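Local coordinates for uncharacterized protein DUF1470 (Jannaschia sp. CCS1, PDB 3H0N), which is of uncharacterized function but carries a treble-clef zinc finger beside an ABATE domain and possibly acts as a transcription regulator, at residues A[103-106]-A[110-113]; A[11-16]-A[45-50]; A[94-99]-A[121-126]; A[39-44]-A[53-58]. One frame throughout, in Å; residues are numbered along the deposited sequence.

Contact 1 (A[103-106]-A[110-113]); sequences AQDP and WRLH. With NI (nickel (II) ion), chain C.
Both ring nitrogens of His113 are engaged: ND1 binds a nickel ion at 2.5 Å, and NE2 donates to a water held by Asp105 OD1 and, weakly, by Ala103 O. This happens on a beta hairpin, strands 101-104 and 110-113. His115 supplies the other protein ligand of the nickel. Ala103 and Arg111 form the antiparallel hydrogen-bonded pair, with Ala103 N to Arg111 O at 3.0 Å and Arg111 N to Ala103 O at 2.9 Å. Gln104 and Trp110 form the neighbouring non-hydrogen-bonded pair. Gln104 CB sits over the centre of the Trp110 six-membered ring, 3.9 Å from the centroid. CG anti to the backbone N (chi1 -167°) and an extended chain carry the amide along the indole. In the conformer described it stacks there, the planes 26° apart, and NE2 bonds to Gly108 O within the turn. A serine in place of Trp110 would probably leave the Gln104 chain without its flat support and uncover part of the packing against Val82 of the second subunit. On the other face, Asp105 and Arg111 form a salt bridge. Arg111 NE meets Asp105 OD2 at 2.9 Å, nearly straight at 175°. OD2 lies in the guanidinium plane, while NE comes from above the carboxylate plane.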
loop_
_atom_site.group_PDB
_atom_site.type_symbol
_atom_site.label_atom_id
_atom_site.label_comp_id
_atom_site.label_asym_id
_atom_site.label_seq_id
_atom_site.Cartn_x
_atom_site.Cartn_y
_atom_site.Cartn_z
ATOM N N ALA A 103 -6.012 9.636 8.136
ATOM C CA ALA A 103 -7.000 10.176 9.083
ATOM C C ALA A 103 -7.041 9.334 10.325
ATOM O O ALA A 103 -6.641 8.169 10.299
ATOM C CB ALA A 103 -8.397 10.229 8.419
ATOM N N GLN A 104 -7.533 9.898 11.409
ATOM C CA GLN A 104 -7.560 9.206 12.674
ATOM C C GLN A 104 -8.982 8.705 12.979
ATOM O O GLN A 104 -9.920 9.543 13.001
ATOM C CB GLN A 104 -7.081 10.201 13.711
ATOM C CG GLN A 104 -6.757 9.614 15.005
ATOM C CD GLN A 104 -6.247 10.677 15.957
ATOM O OE1 GLN A 104 -6.714 11.824 15.933
ATOM N NE2 GLN A 104 -5.275 10.316 16.783
ATOM N N ASP A 105 -9.142 7.380 13.195
ATOM C CA ASP A 105 -10.406 6.758 13.566
ATOM C C ASP A 105 -10.858 7.373 14.887
ATOM O O ASP A 105 -10.055 7.901 15.635
ATOM C CB ASP A 105 -10.232 5.252 13.763
ATOM C CG ASP A 105 -10.089 4.488 12.480
ATOM O OD1 ASP A 105 -10.376 5.008 11.375
ATOM O OD2 ASP A 105 -9.770 3.285 12.568
ATOM N N PRO A 106 -12.158 7.277 15.197
ATOM C CA PRO A 106 -12.617 7.818 16.486
ATOM C C PRO A 106 -11.904 7.248 17.713
ATOM O O PRO A 106 -11.785 7.960 18.707
ATOM C CB PRO A 106 -14.118 7.488 16.494
ATOM C CG PRO A 106 -14.501 7.457 15.048
ATOM C CD PRO A 106 -13.268 6.940 14.304
ATOM N N TRP A 110 -4.550 5.879 13.646
ATOM C CA TRP A 110 -4.281 6.466 12.347
ATOM C C TRP A 110 -4.361 5.395 11.261
ATOM O O TRP A 110 -3.854 4.275 11.423
ATOM C CB TRP A 110 -2.877 7.071 12.312
ATOM C CG TRP A 110 -2.784 8.292 13.078
ATOM C CD1 TRP A 110 -2.378 8.428 14.394
ATOM C CD2 TRP A 110 -3.146 9.605 12.640
ATOM N NE1 TRP A 110 -2.446 9.733 14.766
ATOM C CE2 TRP A 110 -2.910 10.489 13.722
ATOM C CE3 TRP A 110 -3.646 10.130 11.442
ATOM C CZ2 TRP A 110 -3.169 11.848 13.629
ATOM C CZ3 TRP A 110 -3.888 11.485 11.351
ATOM C CH2 TRP A 110 -3.653 12.329 12.439
ATOM N N ARG A 111 -5.010 5.737 10.156
ATOM C CA ARG A 111 -5.208 4.854 9.006
ATOM C C ARG A 111 -4.847 5.575 7.740
ATOM O O ARG A 111 -5.129 6.770 7.608
ATOM C CB ARG A 111 -6.648 4.395 8.878
ATOM C CG ARG A 111 -7.299 3.817 10.111
ATOM C CD ARG A 111 -6.847 2.442 10.289
ATOM N NE ARG A 111 -7.560 1.792 11.394
ATOM C CZ ARG A 111 -7.188 0.613 11.879
ATOM N NH1 ARG A 111 -6.155 -0.030 11.358
ATOM N NH2 ARG A 111 -7.854 0.091 12.909
ATOM N N LEU A 112 -4.283 4.847 6.783
ATOM C CA LEU A 112 -4.109 5.360 5.416
ATOM C C LEU A 112 -5.311 4.936 4.600
ATOM O O LEU A 112 -5.532 3.730 4.389
ATOM C CB LEU A 112 -2.837 4.833 4.762
ATOM C CG LEU A 112 -2.510 5.414 3.378
ATOM C CD1 LEU A 112 -2.399 6.970 3.359
ATOM C CD2 LEU A 112 -1.265 4.779 2.791
ATOM N N HIS A 113 -6.119 5.895 4.165
ATOM C CA HIS A 113 -7.273 5.649 3.302
ATOM C C HIS A 113 -6.831 5.767 1.878
ATOM O O HIS A 113 -6.088 6.659 1.529
ATOM C CB HIS A 113 -8.353 6.673 3.602
ATOM C CG HIS A 113 -8.894 6.538 4.987
ATOM N ND1 HIS A 113 -9.984 5.737 5.284
ATOM C CD2 HIS A 113 -8.464 7.045 6.170
ATOM C CE1 HIS A 113 -10.201 5.776 6.592
ATOM N NE2 HIS A 113 -9.292 6.560 7.155
HETATM NI NI NI C . -11.075 4.332 3.516
HETATM O O HOH W 1 -9.227 6.893 9.886
HETATM O O HOH W 2 -9.899 1.583 14.658
#

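Contact 2 (A[11-16]-A[45-50]); sequences GLRVSL and LKDDPA
Residues 11-16 are a stretch inside helix 10-22, while residues 45-50 leave one helix and enter the next. The nearest CA atoms are those of Val14 and Leu45, 7.6 Å apart, so side chains alone bridge the two. Leu45 has left helical geometry and starts a type I beta turn to Asp48, closed by Asp48 N to Leu45 O at 3.0 Å. Two side-chain pairs make the contact. On the buried side, Val14 CG1 lightly touches Leu45 CD2 at 4.3 Å, within an apolar core that includes Trp125 and Phe63. Toward the surface, Arg13 NH2 forms a salt bridge with Asp47 OD2 at 3.1 Å. Its hydrogen bond is weak, bent to 127°, and the two planes are 56° apart. The Arg13 chain runs straight to CG and CD and then folds at chi3 (61°), turning NE to a water that donates weakly to Asp47 OD2. The main grip on Arg13 is elsewhere: NH1 bonds to Leu4 O and Ser6 O, tying the N-terminal segment to this helix. After the turn, Asp48 OD1 accepts from Ala50 N at 3.3 Å. Segment 45-50 is thus a short interhelical turn between helices 38-44 and 49-54, with Asp48 as N-cap of the second.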
loop_
_atom_site.group_PDB
_atom_site.type_symbol
_atom_site.label_atom_id
_atom_site.label_comp_id
_atom_site.label_asym_id
_atom_site.label_seq_id
_atom_site.Cartn_x
_atom_site.Cartn_y
_atom_site.Cartn_z
ATOM N N GLY A 11 -9.830 -3.597 0.711
ATOM C CA GLY A 11 -10.180 -3.583 -0.694
ATOM C C GLY A 11 -10.259 -4.975 -1.267
ATOM O O GLY A 11 -11.174 -5.292 -2.021
ATOM N N LEU A 12 -9.296 -5.799 -0.903
ATOM C CA LEU A 12 -9.318 -7.200 -1.351
ATOM C C LEU A 12 -10.540 -7.927 -0.837
ATOM O O LEU A 12 -11.271 -8.627 -1.595
ATOM C CB LEU A 12 -8.027 -7.934 -0.908
ATOM C CG LEU A 12 -7.924 -9.434 -1.198
ATOM C CD1 LEU A 12 -7.961 -9.684 -2.719
ATOM C CD2 LEU A 12 -6.647 -9.995 -0.572
ATOM N N ARG A 13 -10.817 -7.780 0.457
ATOM C CA ARG A 13 -11.917 -8.488 1.091
ATOM C C ARG A 13 -13.262 -8.053 0.536
ATOM O O ARG A 13 -14.107 -8.894 0.205
ATOM C CB ARG A 13 -11.890 -8.214 2.594
ATOM C CG ARG A 13 -13.021 -8.831 3.381
ATOM C CD ARG A 13 -12.926 -8.567 4.869
ATOM N NE ARG A 13 -12.972 -7.172 5.290
ATOM C CZ ARG A 13 -11.910 -6.385 5.613
ATOM N NH1 ARG A 13 -10.645 -6.763 5.492
ATOM N NH2 ARG A 13 -12.167 -5.160 6.049
ATOM N N VAL A 14 -13.474 -6.755 0.423
ATOM C CA VAL A 14 -14.737 -6.248 -0.075
ATOM C C VAL A 14 -14.896 -6.649 -1.548
ATOM O O VAL A 14 -15.989 -6.994 -1.985
ATOM C CB VAL A 14 -14.838 -4.736 0.132
ATOM C CG1 VAL A 14 -16.018 -4.119 -0.624
ATOM C CG2 VAL A 14 -14.981 -4.398 1.620
ATOM N N SER A 15 -13.812 -6.635 -2.321
ATOM C CA SER A 15 -13.891 -7.033 -3.741
ATOM C C SER A 15 -14.414 -8.472 -3.865
ATOM O O SER A 15 -15.340 -8.742 -4.627
ATOM C CB SER A 15 -12.510 -6.997 -4.408
ATOM O OG SER A 15 -12.039 -5.676 -4.596
ATOM N N LEU A 16 -13.827 -9.370 -3.091
ATOM C CA LEU A 16 -14.236 -10.792 -3.118
ATOM C C LEU A 16 -15.671 -10.944 -2.691
ATOM O O LEU A 16 -16.462 -11.643 -3.347
ATOM C CB LEU A 16 -13.335 -11.641 -2.218
ATOM C CG LEU A 16 -11.860 -11.682 -2.639
ATOM C CD1 LEU A 16 -10.995 -12.196 -1.461
ATOM C CD2 LEU A 16 -11.616 -12.553 -3.879
ATOM N N LEU A 45 -20.342 -3.454 3.793
ATOM C CA LEU A 45 -19.571 -2.286 4.175
ATOM C C LEU A 45 -19.616 -2.017 5.676
ATOM O O LEU A 45 -19.297 -0.917 6.107
ATOM C CB LEU A 45 -20.104 -1.044 3.443
ATOM C CG LEU A 45 -20.125 -1.188 1.913
ATOM C CD1 LEU A 45 -20.712 0.077 1.260
ATOM C CD2 LEU A 45 -18.766 -1.535 1.385
ATOM N N LYS A 46 -19.989 -3.010 6.489
ATOM C CA LYS A 46 -20.184 -2.815 7.945
ATOM C C LYS A 46 -18.946 -2.278 8.668
ATOM O O LYS A 46 -19.059 -1.641 9.709
ATOM C CB LYS A 46 -20.617 -4.135 8.596
ATOM C CG LYS A 46 -19.520 -5.218 8.589
ATOM C CD LYS A 46 -20.031 -6.558 9.132
ATOM C CE LYS A 46 -18.859 -7.502 9.423
ATOM N N ASP A 47 -17.750 -2.515 8.141
ATOM C CA ASP A 47 -16.550 -2.055 8.872
ATOM C C ASP A 47 -16.381 -0.540 8.778
ATOM O O ASP A 47 -15.541 0.029 9.472
ATOM C CB ASP A 47 -15.291 -2.774 8.368
ATOM C CG ASP A 47 -15.290 -4.272 8.695
ATOM O OD1 ASP A 47 -16.037 -4.696 9.604
ATOM O OD2 ASP A 47 -14.537 -5.018 8.032
ATOM N N ASP A 48 -17.183 0.117 7.915
ATOM C CA ASP A 48 -17.153 1.567 7.761
ATOM C C ASP A 48 -18.497 2.183 8.110
ATOM O O ASP A 48 -19.402 2.301 7.258
ATOM C CB ASP A 48 -16.764 1.984 6.337
ATOM C CG ASP A 48 -16.650 3.483 6.205
ATOM O OD1 ASP A 48 -16.500 4.157 7.235
ATOM O OD2 ASP A 48 -16.708 3.990 5.085
ATOM N N PRO A 49 -18.645 2.618 9.364
ATOM C CA PRO A 49 -19.910 3.215 9.780
ATOM C C PRO A 49 -20.318 4.430 8.965
ATOM O O PRO A 49 -21.517 4.693 8.789
ATOM C CB PRO A 49 -19.656 3.618 11.228
ATOM C CG PRO A 49 -18.591 2.693 11.688
ATOM C CD PRO A 49 -17.758 2.332 10.507
ATOM N N ALA A 50 -19.355 5.196 8.444
ATOM C CA ALA A 50 -19.680 6.360 7.634
ATOM C C ALA A 50 -20.390 5.995 6.311
ATOM O O ALA A 50 -21.373 6.615 5.924
ATOM C CB ALA A 50 -18.398 7.238 7.366
HETATM O O HOH W 3 -15.690 -6.584 5.339
#

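Contact 3 (A[94-99]-A[121-126]); sequences RKHPAT and LVPMWT. With NA (sodium ion), chain E; ACT (acetate ion), chain J.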
loop_
_atom_site.group_PDB
_atom_site.type_symbol
_atom_site.label_atom_id
_atom_site.label_comp_id
_atom_site.label_asym_id
_atom_site.label_seq_id
_atom_site.Cartn_x
_atom_site.Cartn_y
_atom_site.Cartn_z
ATOM N N ARG A 94 -7.687 5.769 -12.380
ATOM C CA ARG A 94 -7.724 7.074 -13.043
ATOM C C ARG A 94 -9.124 7.728 -12.934
ATOM O O ARG A 94 -9.270 8.899 -12.551
ATOM C CB ARG A 94 -7.341 6.940 -14.504
ATOM C CG ARG A 94 -5.857 6.808 -14.681
ATOM C CD ARG A 94 -5.520 7.101 -16.131
ATOM N NE ARG A 94 -6.000 6.012 -16.961
ATOM C CZ ARG A 94 -5.326 4.881 -17.184
ATOM N NH1 ARG A 94 -4.121 4.693 -16.677
ATOM N NH2 ARG A 94 -5.846 3.956 -17.952
ATOM N N LYS A 95 -10.154 6.942 -13.193
ATOM C CA LYS A 95 -11.528 7.475 -13.241
ATOM C C LYS A 95 -12.036 7.990 -11.908
ATOM O O LYS A 95 -12.769 8.973 -11.866
ATOM C CB LYS A 95 -12.449 6.414 -13.789
ATOM C CG LYS A 95 -13.899 6.792 -13.872
ATOM C CD LYS A 95 -14.675 5.688 -14.581
ATOM C CE LYS A 95 -16.106 6.093 -14.798
ATOM N NZ LYS A 95 -16.832 5.079 -15.640
ATOM N N HIS A 96 -11.640 7.332 -10.823
ATOM C CA HIS A 96 -12.177 7.570 -9.491
ATOM C C HIS A 96 -11.106 8.151 -8.559
ATOM O O HIS A 96 -9.942 7.998 -8.839
ATOM C CB HIS A 96 -12.771 6.287 -8.950
ATOM C CG HIS A 96 -13.911 5.801 -9.767
ATOM N ND1 HIS A 96 -15.097 6.491 -9.828
ATOM C CD2 HIS A 96 -14.022 4.762 -10.621
ATOM C CE1 HIS A 96 -15.924 5.863 -10.650
ATOM N NE2 HIS A 96 -15.299 4.808 -11.138
ATOM N N PRO A 97 -11.518 8.820 -7.467
ATOM C CA PRO A 97 -10.552 9.476 -6.583
ATOM C C PRO A 97 -9.743 8.478 -5.768
ATOM O O PRO A 97 -10.237 7.909 -4.804
ATOM C CB PRO A 97 -11.437 10.393 -5.697
ATOM C CG PRO A 97 -12.764 10.482 -6.404
ATOM C CD PRO A 97 -12.913 9.225 -7.171
ATOM N N ALA A 98 -8.458 8.350 -6.130
ATOM C CA ALA A 98 -7.592 7.369 -5.518
ATOM C C ALA A 98 -6.384 7.975 -4.779
ATOM O O ALA A 98 -5.527 7.226 -4.318
ATOM C CB ALA A 98 -7.151 6.350 -6.545
ATOM N N THR A 99 -6.388 9.304 -4.599
ATOM C CA THR A 99 -5.354 9.948 -3.819
ATOM C C THR A 99 -5.492 9.450 -2.377
ATOM O O THR A 99 -6.547 9.597 -1.757
ATOM C CB THR A 99 -5.532 11.474 -3.804
ATOM O OG1 THR A 99 -5.444 11.988 -5.146
ATOM C CG2 THR A 99 -4.489 12.177 -2.887
ATOM N N LEU A 121 -19.599 7.896 -2.631
ATOM C CA LEU A 121 -19.625 6.563 -2.022
ATOM C C LEU A 121 -19.231 5.425 -2.979
ATOM O O LEU A 121 -18.377 4.617 -2.658
ATOM C CB LEU A 121 -21.009 6.309 -1.373
ATOM C CG LEU A 121 -21.122 5.085 -0.444
ATOM C CD1 LEU A 121 -22.181 5.287 0.647
ATOM C CD2 LEU A 121 -21.431 3.839 -1.247
ATOM N N VAL A 122 -19.869 5.342 -4.142
ATOM C CA VAL A 122 -19.482 4.343 -5.134
ATOM C C VAL A 122 -18.084 4.619 -5.722
ATOM O O VAL A 122 -17.268 3.690 -5.826
ATOM C CB VAL A 122 -20.572 4.132 -6.203
ATOM C CG1 VAL A 122 -20.055 3.240 -7.352
ATOM C CG2 VAL A 122 -21.799 3.511 -5.579
ATOM N N PRO A 123 -17.753 5.876 -6.042
ATOM C CA PRO A 123 -16.355 6.134 -6.436
ATOM C C PRO A 123 -15.320 5.767 -5.381
ATOM O O PRO A 123 -14.269 5.237 -5.718
ATOM C CB PRO A 123 -16.366 7.631 -6.729
ATOM C CG PRO A 123 -17.740 7.876 -7.241
ATOM C CD PRO A 123 -18.622 7.037 -6.347
HETATM N N MSE A 124 -15.619 6.029 -4.109
HETATM C CA MSE A 124 -14.706 5.665 -3.022
HETATM C C MSE A 124 -14.447 4.160 -3.000
HETATM O O MSE A 124 -13.294 3.713 -2.937
HETATM C CB MSE A 124 -15.239 6.104 -1.642
HETATM C CG MSE A 124 -14.624 5.375 -0.448
HETATM SE SE MSE A 124 -15.641 5.860 1.161
HETATM C CE MSE A 124 -14.895 4.663 2.461
ATOM N N TRP A 125 -15.528 3.385 -3.006
ATOM C CA TRP A 125 -15.395 1.917 -2.931
ATOM C C TRP A 125 -14.778 1.346 -4.195
ATOM O O TRP A 125 -14.022 0.387 -4.099
ATOM C CB TRP A 125 -16.724 1.267 -2.522
ATOM C CG TRP A 125 -16.934 1.432 -1.048
ATOM C CD1 TRP A 125 -17.735 2.316 -0.434
ATOM C CD2 TRP A 125 -16.183 0.769 -0.032
ATOM N NE1 TRP A 125 -17.573 2.221 0.947
ATOM C CE2 TRP A 125 -16.613 1.281 1.209
ATOM C CE3 TRP A 125 -15.201 -0.220 -0.053
ATOM C CZ2 TRP A 125 -16.071 0.843 2.429
ATOM C CZ3 TRP A 125 -14.671 -0.643 1.158
ATOM C CH2 TRP A 125 -15.098 -0.121 2.362
ATOM N N THR A 126 -14.998 1.973 -5.343
ATOM C CA THR A 126 -14.320 1.589 -6.563
ATOM C C THR A 126 -12.824 1.760 -6.414
ATOM O O THR A 126 -12.053 0.847 -6.750
ATOM C CB THR A 126 -14.844 2.374 -7.771
ATOM O OG1 THR A 126 -16.247 2.124 -7.908
ATOM C CG2 THR A 126 -14.134 1.915 -9.041
HETATM NA NA NA E . -8.288 9.031 -10.131
HETATM C C ACT J . -8.555 12.588 -6.597
HETATM O O ACT J . -7.697 11.694 -6.437
HETATM O OXT ACT J . -9.267 12.499 -7.645
HETATM C CH3 ACT J . -8.704 13.698 -5.599
HETATM O O HOH W 4 -7.006 9.646 -8.297
HETATM O O HOH W 5 -6.399 10.084 -11.455
HETATM O O HOH W 6 -9.433 11.083 -9.975
#
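His96 holds CG anti to its carbonyl carbon (chi1 -63°), which swings the imidazole onto helix 121-138. Thr126 has OG1 anti to its carbonyl carbon (chi1 -59°), which leaves CG2 facing the ring. Thr126 CG2 comes within 3.3 Å of His96 CD2. Thr126 CB lies over the same imidazole, offset toward the rim, in a CH-pi contact of 4.1 Å to the centroid. Lys95 CG covers the opposite face, so the ring is sandwiched between aliphatic groups. Pro123 packs beside it, its CB 3.5 Å from His96 ND1. Pro123 CB also meets Pro97 CD at 3.8 Å, the two proline rings side by side and pointing the same way. Thr126 OG1 turns back along its helix and donates to Val122 O at 2.8 Å, from above the carbonyl plane. That oxygen also accepts from Thr126 N. Thr126 packs on Leu66 of helix 58-78. The backbone of 94-99 has a second role. Arg94 O and His96 O, at 2.6 and 2.3 Å, bind a sodium ion together with Leu93 O and three waters. This is a cation site at the C-terminal end of helix 82-95, where carbonyl oxygens of the last turn and the next residue converge on the metal.

Contact 4 (A[39-44]-A[53-58]); sequences EDLHDL and AQLGDD
Leu55 packs on Leu41 and His42 where the chain after helix 49-54 runs along helix 38-44, in an all-helical part of the ABATE domain. The tight part is apolar. Leu55 CD1 lies against the helix backbone, 3.7 Å from Leu41 C, and 3.9 Å from Leu41 CB. Its other methyl, CD2, reaches Leu41 CD1 at 4.1 Å. The two leucine side chains cross at about a right angle. Leu41 is buried, and beyond Leu55 it packs on Val60 and Phe63 of helix 58-78, so one side chain joins three parts of the fold.

The same Leu55 methyl also covers one face of the His42 imidazole. CD1 stands over the centre of the ring, 4.1 Å from its centroid and 12° off the normal, a CH-pi contact. His42 has CG anti to its carbonyl carbon (chi1 -80°), which turns one face of the ring to Leu55 CD1, and the two side chains run past each other in opposite directions. An alanine at His42 is likely to strip the cover from that side of Leu55 and to leave the water on Leu55 O without its imidazole partner.

The outer side is looser and polar. Glu39 and Asp57 approach here without touching, Glu39 OE1 6.4 Å from Asp57 OD1, and these like charges probably do not favour a closer fit. Gly56 N is fixed instead by His59 ND1, at the start of helix 58-78. Between the segments, one water spans the gap in the plane of the imidazole: it lies 2.8 Å from His42 NE2 and donates to Leu55 O at 2.6 Å.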
loop_
_atom_site.group_PDB
_atom_site.type_symbol
_atom_site.label_atom_id
_atom_site.label_comp_id
_atom_site.label_asym_id
_atom_site.label_seq_id
_atom_site.Cartn_x
_atom_site.Cartn_y
_atom_site.Cartn_z
ATOM N N GLU A 39 -29.682 -4.221 1.775
ATOM C CA GLU A 39 -29.253 -4.996 2.952
ATOM C C GLU A 39 -27.886 -5.688 2.764
ATOM O O GLU A 39 -27.090 -5.797 3.710
ATOM C CB GLU A 39 -30.311 -6.053 3.308
ATOM C CG GLU A 39 -31.602 -5.481 3.883
ATOM C CD GLU A 39 -32.619 -5.010 2.839
ATOM O OE1 GLU A 39 -32.381 -5.100 1.618
ATOM O OE2 GLU A 39 -33.694 -4.527 3.265
ATOM N N ASP A 40 -27.607 -6.140 1.537
ATOM C CA ASP A 40 -26.339 -6.754 1.199
ATOM C C ASP A 40 -25.226 -5.731 1.345
ATOM O O ASP A 40 -24.128 -6.051 1.813
ATOM C CB ASP A 40 -26.301 -7.263 -0.248
ATOM C CG ASP A 40 -27.296 -8.380 -0.532
ATOM O OD1 ASP A 40 -27.466 -9.264 0.325
ATOM O OD2 ASP A 40 -27.887 -8.376 -1.616
ATOM N N LEU A 41 -25.515 -4.487 0.966
ATOM C CA LEU A 41 -24.515 -3.433 1.096
ATOM C C LEU A 41 -24.263 -3.026 2.549
ATOM O O LEU A 41 -23.104 -2.767 2.940
ATOM C CB LEU A 41 -24.905 -2.231 0.246
ATOM C CG LEU A 41 -25.111 -2.543 -1.250
ATOM C CD1 LEU A 41 -25.483 -1.228 -1.967
ATOM C CD2 LEU A 41 -23.866 -3.194 -1.844
ATOM N N HIS A 42 -25.307 -2.995 3.381
ATOM C CA HIS A 42 -25.087 -2.723 4.794
ATOM C C HIS A 42 -24.129 -3.740 5.442
ATOM O O HIS A 42 -23.255 -3.376 6.236
ATOM C CB HIS A 42 -26.410 -2.671 5.550
ATOM C CG HIS A 42 -27.123 -1.359 5.404
ATOM N ND1 HIS A 42 -27.017 -0.360 6.345
ATOM C CD2 HIS A 42 -27.926 -0.874 4.429
ATOM C CE1 HIS A 42 -27.742 0.678 5.963
ATOM N NE2 HIS A 42 -28.291 0.399 4.793
ATOM N N ASP A 43 -24.256 -4.994 5.063
ATOM C CA ASP A 43 -23.398 -6.007 5.643
ATOM C C ASP A 43 -22.023 -6.012 4.976
ATOM O O ASP A 43 -21.016 -6.192 5.663
ATOM C CB ASP A 43 -24.052 -7.368 5.532
ATOM C CG ASP A 43 -23.166 -8.467 6.038
ATOM O OD1 ASP A 43 -22.840 -8.454 7.236
ATOM O OD2 ASP A 43 -22.787 -9.320 5.233
ATOM N N LEU A 44 -21.983 -5.794 3.654
ATOM C CA LEU A 44 -20.725 -5.688 2.933
ATOM C C LEU A 44 -19.772 -4.624 3.485
ATOM O O LEU A 44 -18.557 -4.845 3.612
ATOM C CB LEU A 44 -20.993 -5.409 1.455
ATOM C CG LEU A 44 -19.772 -5.280 0.543
ATOM C CD1 LEU A 44 -19.098 -6.678 0.327
ATOM C CD2 LEU A 44 -20.145 -4.665 -0.793
ATOM N N ALA A 53 -23.950 4.783 7.167
ATOM C CA ALA A 53 -24.797 5.921 7.425
ATOM C C ALA A 53 -25.275 6.672 6.193
ATOM O O ALA A 53 -26.243 7.411 6.273
ATOM C CB ALA A 53 -24.052 6.921 8.352
ATOM N N GLN A 54 -24.597 6.514 5.069
ATOM C CA GLN A 54 -24.900 7.212 3.848
ATOM C C GLN A 54 -25.459 6.337 2.719
ATOM O O GLN A 54 -25.792 6.865 1.660
ATOM C CB GLN A 54 -23.661 7.983 3.375
ATOM C CG GLN A 54 -23.374 9.186 4.277
ATOM C CD GLN A 54 -24.317 10.347 4.116
ATOM O OE1 GLN A 54 -24.772 10.627 2.985
ATOM N NE2 GLN A 54 -24.616 11.052 5.226
ATOM N N LEU A 55 -25.633 5.042 2.976
ATOM C CA LEU A 55 -26.131 4.147 1.944
ATOM C C LEU A 55 -27.609 4.423 1.620
ATOM O O LEU A 55 -28.435 4.630 2.496
ATOM C CB LEU A 55 -26.004 2.689 2.427
ATOM C CG LEU A 55 -24.698 2.005 2.085
ATOM C CD1 LEU A 55 -24.575 0.635 2.868
ATOM C CD2 LEU A 55 -24.574 1.787 0.580
ATOM N N GLY A 56 -27.938 4.338 0.337
ATOM C CA GLY A 56 -29.300 4.386 -0.148
ATOM C C GLY A 56 -29.497 3.411 -1.299
ATOM O O GLY A 56 -28.535 2.890 -1.842
ATOM N N ASP A 57 -30.763 3.236 -1.697
ATOM C CA ASP A 57 -31.085 2.304 -2.790
ATOM C C ASP A 57 -30.432 2.752 -4.086
ATOM O O ASP A 57 -30.177 1.929 -4.976
ATOM C CB ASP A 57 -32.581 2.130 -3.000
ATOM C CG ASP A 57 -33.241 1.267 -1.931
ATOM O OD1 ASP A 57 -32.561 0.639 -1.108
ATOM O OD2 ASP A 57 -34.486 1.198 -1.941
ATOM N N ASP A 58 -30.127 4.036 -4.219
ATOM C CA ASP A 58 -29.434 4.541 -5.422
ATOM C C ASP A 58 -28.024 3.968 -5.605
ATOM O O ASP A 58 -27.488 3.969 -6.713
ATOM C CB ASP A 58 -29.372 6.059 -5.424
ATOM C CG ASP A 58 -28.750 6.642 -4.146
ATOM O OD1 ASP A 58 -29.269 6.362 -3.038
ATOM O OD2 ASP A 58 -27.801 7.432 -4.290
HETATM O O HOH W 7 -29.294 2.983 4.371
#

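From the N terminus, helix 10-22 opens contact 2. Residues 39-44 open contact 4 before contact 2 closes at 45-50, and contact 4 then closes at 53-58. The two cross and share helix 49-54, and Leu45 CD1 touches Leu55 CD1. Contact 3 opens later, at the end of helix 82-95, and closes on helix 121-138. The hairpin of contact 1 is nested inside that loop. Contact 3 meets contact 2 where Trp125 packs on Val14 and Leu45 and, in the conformer described, meets contact 4 where Leu121 touches Gln54. Helix 121-138 thus ties the early helices to the loop carrying the hairpin. Contacts 1 and 3 also touch the second subunit.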